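Long-range contact in osmolarity sensor protein EnvZ (Escherichia coli, PDB 5XGA), which is a membrane-bound histidine kinase that probably senses osmolarity and passes the signal on by phosphotransfer: residues 85-99 / 102-116. Residues are numbered along the deposited sequence; the frame is centred on the assembly and turned at random. Where two conformers were deposited one is given.
Sequences GPTEVRVEVNKSSPV and LKTWLSPNIWVRVPL. With CPS (3-[(3-cholamidopropyl)dimethylammonio]-1-propanesulfonate), chain B.
W111 reaches past the central strand to R90 on the far strand: W111 CH2 lies over the centre of the R90 guanidinium face, 3.7 Å from NE, with the two planes 62° apart. E88 fixes that guanidinium, since R90 NE donates a nearly straight hydrogen bond, part of a salt bridge, to E88 OE2 from above the carboxylate plane; OE2 also bonds H71. From the central strand, K103 lays CE on one face of the W111 ring and sends NZ to P108 O and N58. Strands 87-92, 99-104 and 110-115 run as an antiparallel meander, the middle of the five-stranded sheet of this alpha/beta periplasmic domain. E88 N to K103 O is 2.8 Å and K103 N to E88 O 3.0 Å, a hydrogen-bonded pair. T87, V89, L102 and T104 point to the other face, onto helix 73-83. T104 OG1 accepts from L106 N in an ST turn. The bound CHAPS is hydrogen-bonded through O2 to T104 OG1 at 2.6 Å and through O3 to S107 OG. R113, extended with CG anti to its N (chi1 -178°), brings its guanidinium face against V99 CG1, 3.6 Å from NE. One water accepts from R113 NE and donates to E92 OE2, linking the opposite charges. L116 N bonds P98 O at 3.0 Å.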
loop_
_atom_site.group_PDB
_atom_site.type_symbol
_atom_site.label_atom_id
_atom_site.label_comp_id
_atom_site.label_asym_id
_atom_site.label_seq_id
_atom_site.Cartn_x
_atom_site.Cartn_y
_atom_site.Cartn_z
ATOM N N GLY A 85 6.190 -10.013 4.772
ATOM C CA GLY A 85 6.926 -10.614 3.671
ATOM C C GLY A 85 7.723 -9.557 2.928
ATOM O O GLY A 85 7.489 -8.366 3.133
ATOM N N PRO A 86 8.678 -9.983 2.073
ATOM C CA PRO A 86 9.547 -9.044 1.353
ATOM C C PRO A 86 8.760 -8.075 0.489
ATOM O O PRO A 86 7.925 -8.480 -0.334
ATOM C CB PRO A 86 10.418 -9.960 0.488
ATOM C CG PRO A 86 10.468 -11.243 1.257
ATOM C CD PRO A 86 9.090 -11.381 1.856
ATOM N N THR A 87 9.059 -6.795 0.651
ATOM C CA THR A 87 8.301 -5.762 -0.029
ATOM C C THR A 87 9.217 -4.674 -0.565
ATOM O O THR A 87 10.306 -4.446 -0.035
ATOM C CB THR A 87 7.256 -5.153 0.924
ATOM O OG1 THR A 87 6.449 -6.205 1.471
ATOM C CG2 THR A 87 6.373 -4.162 0.198
ATOM N N GLU A 88 8.773 -4.008 -1.627
ATOM C CA GLU A 88 9.451 -2.831 -2.131
ATOM C C GLU A 88 8.457 -1.662 -2.147
ATOM O O GLU A 88 7.362 -1.799 -2.673
ATOM C CB GLU A 88 10.009 -3.089 -3.535
ATOM C CG GLU A 88 10.371 -1.844 -4.339
ATOM C CD GLU A 88 11.657 -1.200 -3.896
ATOM O OE1 GLU A 88 11.842 -1.047 -2.674
ATOM O OE2 GLU A 88 12.480 -0.837 -4.768
ATOM N N VAL A 89 8.838 -0.536 -1.553
ATOM C CA VAL A 89 8.048 0.681 -1.640
ATOM C C VAL A 89 8.872 1.745 -2.349
ATOM O O VAL A 89 9.986 2.061 -1.931
ATOM C CB VAL A 89 7.618 1.203 -0.250
ATOM C CG1 VAL A 89 7.028 2.610 -0.361
ATOM C CG2 VAL A 89 6.628 0.215 0.431
ATOM N N ARG A 90 8.324 2.290 -3.425
ATOM C CA ARG A 90 8.957 3.416 -4.106
ATOM C C ARG A 90 8.004 4.595 -4.094
ATOM O O ARG A 90 6.780 4.408 -4.113
ATOM C CB ARG A 90 9.337 3.041 -5.538
ATOM C CG ARG A 90 10.349 1.921 -5.627
ATOM C CD ARG A 90 10.952 1.820 -7.016
ATOM N NE ARG A 90 11.542 0.502 -7.206
ATOM C CZ ARG A 90 11.760 -0.054 -8.390
ATOM N NH1 ARG A 90 11.443 0.608 -9.495
ATOM N NH2 ARG A 90 12.287 -1.269 -8.466
ATOM N N VAL A 91 8.539 5.813 -4.048
ATOM C CA VAL A 91 7.657 6.977 -4.009
ATOM C C VAL A 91 7.987 7.967 -5.107
ATOM O O VAL A 91 9.139 8.394 -5.276
ATOM C CB VAL A 91 7.707 7.718 -2.664
ATOM C CG1 VAL A 91 6.708 8.890 -2.678
ATOM C CG2 VAL A 91 7.395 6.761 -1.507
ATOM N N GLU A 92 6.943 8.314 -5.844
ATOM C CA GLU A 92 7.004 9.298 -6.909
ATOM C C GLU A 92 6.571 10.609 -6.296
ATOM O O GLU A 92 5.379 10.833 -6.043
ATOM C CB GLU A 92 6.108 8.861 -8.074
ATOM C CG GLU A 92 5.781 9.888 -9.113
ATOM C CD GLU A 92 4.841 9.322 -10.157
ATOM O OE1 GLU A 92 4.542 10.020 -11.142
ATOM O OE2 GLU A 92 4.395 8.165 -9.987
ATOM N N VAL A 93 7.552 11.448 -5.987
ATOM C CA VAL A 93 7.277 12.704 -5.305
ATOM C C VAL A 93 7.010 13.780 -6.340
ATOM O O VAL A 93 6.786 14.944 -6.007
ATOM C CB VAL A 93 8.427 13.111 -4.373
ATOM C CG1 VAL A 93 8.408 12.242 -3.115
ATOM C CG2 VAL A 93 9.765 12.999 -5.095
ATOM N N ASN A 94 7.029 13.368 -7.604
ATOM C CA ASN A 94 6.486 14.186 -8.678
ATOM C C ASN A 94 4.976 14.271 -8.495
ATOM O O ASN A 94 4.407 13.553 -7.664
ATOM C CB ASN A 94 6.833 13.609 -10.061
ATOM C CG ASN A 94 7.768 12.403 -9.988
ATOM O OD1 ASN A 94 8.448 12.174 -8.982
ATOM N ND2 ASN A 94 7.808 11.628 -11.069
ATOM N N LYS A 95 4.334 15.144 -9.268
ATOM C CA LYS A 95 2.898 15.389 -9.142
ATOM C C LYS A 95 2.620 16.116 -7.824
ATOM O O LYS A 95 1.467 16.278 -7.418
ATOM C CB LYS A 95 2.105 14.076 -9.221
ATOM C CG LYS A 95 2.420 13.228 -10.449
ATOM C CD LYS A 95 2.059 11.759 -10.234
ATOM C CE LYS A 95 0.667 11.430 -10.762
ATOM N NZ LYS A 95 -0.400 12.206 -10.075
ATOM N N SER A 96 3.695 16.547 -7.163
ATOM C CA SER A 96 3.631 17.309 -5.912
ATOM C C SER A 96 2.936 16.550 -4.765
ATOM O O SER A 96 3.411 16.574 -3.624
ATOM C CB SER A 96 2.941 18.657 -6.150
ATOM O OG SER A 96 3.240 19.577 -5.111
ATOM N N SER A 97 1.810 15.900 -5.055
ATOM C CA SER A 97 1.188 14.997 -4.089
ATOM C C SER A 97 1.717 13.593 -4.355
ATOM O O SER A 97 1.552 13.069 -5.450
ATOM C CB SER A 97 -0.338 15.034 -4.185
ATOM O OG SER A 97 -0.934 14.391 -3.068
ATOM N N PRO A 98 2.376 12.989 -3.356
ATOM C CA PRO A 98 3.125 11.752 -3.583
ATOM C C PRO A 98 2.255 10.619 -4.137
ATOM O O PRO A 98 1.046 10.570 -3.877
ATOM C CB PRO A 98 3.647 11.388 -2.183
ATOM C CG PRO A 98 3.476 12.602 -1.355
ATOM C CD PRO A 98 2.307 13.333 -1.927
ATOM N N VAL A 99 2.883 9.735 -4.906
ATOM C CA VAL A 99 2.258 8.508 -5.358
ATOM C C VAL A 99 3.123 7.338 -4.896
ATOM O O VAL A 99 4.319 7.291 -5.192
ATOM C CB VAL A 99 2.087 8.495 -6.881
ATOM C CG1 VAL A 99 1.506 7.163 -7.352
ATOM C CG2 VAL A 99 1.193 9.639 -7.308
ATOM N N LEU A 102 4.099 0.066 -4.900
ATOM C CA LEU A 102 4.294 -1.039 -3.973
ATOM C C LEU A 102 4.345 -2.354 -4.738
ATOM O O LEU A 102 3.500 -2.607 -5.598
ATOM C CB LEU A 102 3.154 -1.068 -2.936
ATOM C CG LEU A 102 3.016 -2.306 -2.060
ATOM C CD1 LEU A 102 4.151 -2.383 -1.044
ATOM C CD2 LEU A 102 1.675 -2.340 -1.361
ATOM N N LYS A 103 5.350 -3.177 -4.439
ATOM C CA LYS A 103 5.413 -4.534 -4.950
ATOM C C LYS A 103 5.707 -5.474 -3.782
ATOM O O LYS A 103 6.501 -5.136 -2.901
ATOM C CB LYS A 103 6.484 -4.660 -6.050
ATOM C CG LYS A 103 6.580 -6.064 -6.640
ATOM C CD LYS A 103 7.466 -6.124 -7.877
ATOM C CE LYS A 103 6.671 -5.808 -9.152
ATOM N NZ LYS A 103 7.485 -6.102 -10.371
ATOM N N THR A 104 5.048 -6.630 -3.750
ATOM C CA THR A 104 5.270 -7.590 -2.662
ATOM C C THR A 104 5.606 -8.963 -3.179
ATOM O O THR A 104 5.410 -9.261 -4.357
ATOM C CB THR A 104 4.048 -7.763 -1.734
ATOM O OG1 THR A 104 3.121 -8.687 -2.329
ATOM C CG2 THR A 104 3.370 -6.414 -1.424
ATOM N N TRP A 105 6.072 -9.810 -2.268
ATOM C CA TRP A 105 6.523 -11.146 -2.633
ATOM C C TRP A 105 5.357 -11.987 -3.135
ATOM O O TRP A 105 5.560 -12.964 -3.857
ATOM C CB TRP A 105 7.198 -11.831 -1.440
ATOM C CG TRP A 105 6.225 -12.349 -0.405
ATOM C CD1 TRP A 105 5.888 -13.655 -0.185
ATOM C CD2 TRP A 105 5.468 -11.577 0.537
ATOM N NE1 TRP A 105 4.973 -13.744 0.840
ATOM C CE2 TRP A 105 4.696 -12.483 1.300
ATOM C CE3 TRP A 105 5.364 -10.208 0.811
ATOM C CZ2 TRP A 105 3.831 -12.066 2.316
ATOM C CZ3 TRP A 105 4.507 -9.794 1.822
ATOM C CH2 TRP A 105 3.752 -10.722 2.564
ATOM N N LEU A 106 4.143 -11.585 -2.751
ATOM C CA LEU A 106 2.904 -12.285 -3.105
ATOM C C LEU A 106 2.544 -12.171 -4.585
ATOM O O LEU A 106 1.947 -13.082 -5.157
ATOM C CB LEU A 106 1.732 -11.751 -2.268
ATOM C CG LEU A 106 1.700 -11.958 -0.753
ATOM C CD1 LEU A 106 0.651 -11.047 -0.127
ATOM C CD2 LEU A 106 1.423 -13.412 -0.391
ATOM N N SER A 107 2.890 -11.049 -5.205
ATOM C CA SER A 107 2.582 -10.835 -6.618
ATOM C C SER A 107 3.719 -10.119 -7.301
ATOM O O SER A 107 3.621 -8.928 -7.593
ATOM C CB SER A 107 1.294 -10.026 -6.781
ATOM O OG SER A 107 0.211 -10.661 -6.135
ATOM N N PRO A 108 4.808 -10.845 -7.560
ATOM C CA PRO A 108 6.070 -10.276 -8.038
ATOM C C PRO A 108 5.979 -9.592 -9.396
ATOM O O PRO A 108 6.870 -8.808 -9.730
ATOM C CB PRO A 108 6.995 -11.501 -8.116
ATOM C CG PRO A 108 6.096 -12.672 -8.149
ATOM C CD PRO A 108 4.901 -12.299 -7.347
ATOM N N ASN A 109 4.928 -9.874 -10.164
ATOM C CA ASN A 109 4.788 -9.258 -11.485
ATOM C C ASN A 109 3.717 -8.160 -11.555
ATOM O O ASN A 109 3.349 -7.729 -12.646
ATOM C CB ASN A 109 4.485 -10.327 -12.536
ATOM C CG ASN A 109 5.629 -11.307 -12.718
ATOM O OD1 ASN A 109 6.788 -10.915 -12.884
ATOM N ND2 ASN A 109 5.308 -12.594 -12.673
ATOM N N ILE A 110 3.233 -7.717 -10.394
ATOM C CA ILE A 110 2.251 -6.627 -10.303
ATOM C C ILE A 110 2.798 -5.460 -9.477
ATOM O O ILE A 110 3.311 -5.659 -8.371
ATOM C CB ILE A 110 0.913 -7.102 -9.655
ATOM C CG1 ILE A 110 0.239 -8.172 -10.509
ATOM C CG2 ILE A 110 -0.034 -5.927 -9.416
ATOM C CD1 ILE A 110 -0.023 -7.727 -11.938
ATOM N N TRP A 111 2.688 -4.245 -10.008
ATOM C CA TRP A 111 2.912 -3.056 -9.205
ATOM C C TRP A 111 1.583 -2.489 -8.708
ATOM O O TRP A 111 0.623 -2.359 -9.471
ATOM C CB TRP A 111 3.661 -1.990 -10.003
ATOM C CG TRP A 111 5.142 -2.215 -10.057
ATOM C CD1 TRP A 111 5.844 -2.811 -11.062
ATOM C CD2 TRP A 111 6.103 -1.848 -9.059
ATOM N NE1 TRP A 111 7.185 -2.831 -10.759
ATOM C CE2 TRP A 111 7.370 -2.244 -9.531
ATOM C CE3 TRP A 111 6.016 -1.220 -7.810
ATOM C CZ2 TRP A 111 8.538 -2.046 -8.797
ATOM C CZ3 TRP A 111 7.179 -1.012 -7.088
ATOM C CH2 TRP A 111 8.421 -1.436 -7.579
ATOM N N VAL A 112 1.538 -2.145 -7.429
ATOM C CA VAL A 112 0.361 -1.517 -6.833
ATOM C C VAL A 112 0.581 -0.011 -6.774
ATOM O O VAL A 112 1.549 0.450 -6.162
ATOM C CB VAL A 112 0.087 -2.079 -5.416
ATOM C CG1 VAL A 112 -0.965 -1.274 -4.700
ATOM C CG2 VAL A 112 -0.319 -3.556 -5.497
ATOM N N ARG A 113 -0.295 0.751 -7.428
ATOM C CA ARG A 113 -0.172 2.205 -7.436
ATOM C C ARG A 113 -1.216 2.832 -6.536
ATOM O O ARG A 113 -2.410 2.624 -6.732
ATOM C CB ARG A 113 -0.323 2.771 -8.847
ATOM C CG ARG A 113 -0.160 4.295 -8.885
ATOM C CD ARG A 113 -0.672 4.867 -10.195
ATOM N NE ARG A 113 -0.452 6.312 -10.261
ATOM C CZ ARG A 113 -1.350 7.226 -9.900
ATOM N NH1 ARG A 113 -2.542 6.860 -9.452
ATOM N NH2 ARG A 113 -1.053 8.519 -9.998
ATOM N N VAL A 114 -0.759 3.603 -5.552
ATOM C CA VAL A 114 -1.658 4.236 -4.588
ATOM C C VAL A 114 -1.262 5.690 -4.361
ATOM O O VAL A 114 -0.228 5.969 -3.758
ATOM C CB VAL A 114 -1.652 3.496 -3.225
ATOM C CG1 VAL A 114 -2.792 3.977 -2.347
ATOM C CG2 VAL A 114 -1.782 2.008 -3.433
ATOM N N PRO A 115 -2.081 6.623 -4.857
ATOM C CA PRO A 115 -1.880 8.052 -4.592
ATOM C C PRO A 115 -2.143 8.401 -3.138
ATOM O O PRO A 115 -3.107 7.897 -2.546
ATOM C CB PRO A 115 -2.915 8.729 -5.500
ATOM C CG PRO A 115 -4.009 7.726 -5.593
ATOM C CD PRO A 115 -3.292 6.381 -5.657
ATOM N N LEU A 116 -1.290 9.245 -2.564
ATOM C CA LEU A 116 -1.548 9.803 -1.240
ATOM C C LEU A 116 -2.678 10.826 -1.359
ATOM O O LEU A 116 -2.590 11.755 -2.157
ATOM C CB LEU A 116 -0.279 10.446 -0.659
ATOM C CG LEU A 116 -0.311 10.941 0.796
ATOM C CD1 LEU A 116 1.098 11.004 1.349
ATOM C CD2 LEU A 116 -0.971 12.304 0.906
HETATM C C1 CPS B . -1.898 -6.828 -2.386
HETATM C C2 CPS B . -2.825 -7.221 -3.512
HETATM C C3 CPS B . -3.777 -9.105 -2.085
HETATM C C4 CPS B . -4.197 -10.555 -2.019
HETATM C C5 CPS B . -5.136 -10.904 -3.125
HETATM C C6 CPS B . -4.482 -10.522 -4.426
HETATM C C7 CPS B . -5.348 -11.085 -5.513
HETATM C C8 CPS B . -5.804 -12.383 -4.886
HETATM C C9 CPS B . -5.354 -12.373 -3.425
HETATM C C10 CPS B . -6.450 -10.185 -2.843
HETATM C C11 CPS B . -4.106 -6.446 -3.312
HETATM C C12 CPS B . -0.511 -7.421 -2.547
HETATM C C13 CPS B . 0.091 -6.952 -3.847
HETATM C C14 CPS B . -0.780 -7.456 -4.987
HETATM C C15 CPS B . -2.174 -6.895 -4.859
HETATM C C16 CPS B . -3.018 -7.318 -6.049
HETATM C C17 CPS B . -3.527 -8.754 -5.940
HETATM C C18 CPS B . -4.146 -9.049 -4.558
HETATM C C19 CPS B . -3.199 -8.697 -3.433
HETATM C C20 CPS B . -6.306 -13.192 -2.527
HETATM C C21 CPS B . -6.087 -13.052 -1.018
HETATM C C22 CPS B . -6.321 -14.664 -2.924
HETATM C C23 CPS B . -7.420 -15.530 -2.331
HETATM C C24 CPS B . -7.743 -16.678 -3.280
HETATM C C25 CPS B . -9.358 -17.703 -4.834
HETATM C C26 CPS B . -10.723 -17.445 -5.502
HETATM C C27 CPS B . -11.136 -18.482 -6.563
HETATM C C28 CPS B . -13.400 -18.774 -5.872
HETATM C C29 CPS B . -12.850 -16.968 -7.315
HETATM C C30 CPS B . -12.719 -19.156 -8.227
HETATM N N1 CPS B . -8.928 -16.656 -3.895
HETATM N N2 CPS B . -12.545 -18.365 -6.992
HETATM O O1 CPS B . -6.964 -17.604 -3.470
HETATM O O2 CPS B . 1.446 -7.395 -3.918
HETATM O O3 CPS B . -2.495 -9.670 -6.306
HETATM O O4 CPS B . -3.042 -11.339 -2.166
HETATM O O HOH W 1 1.785 7.916 -11.454
#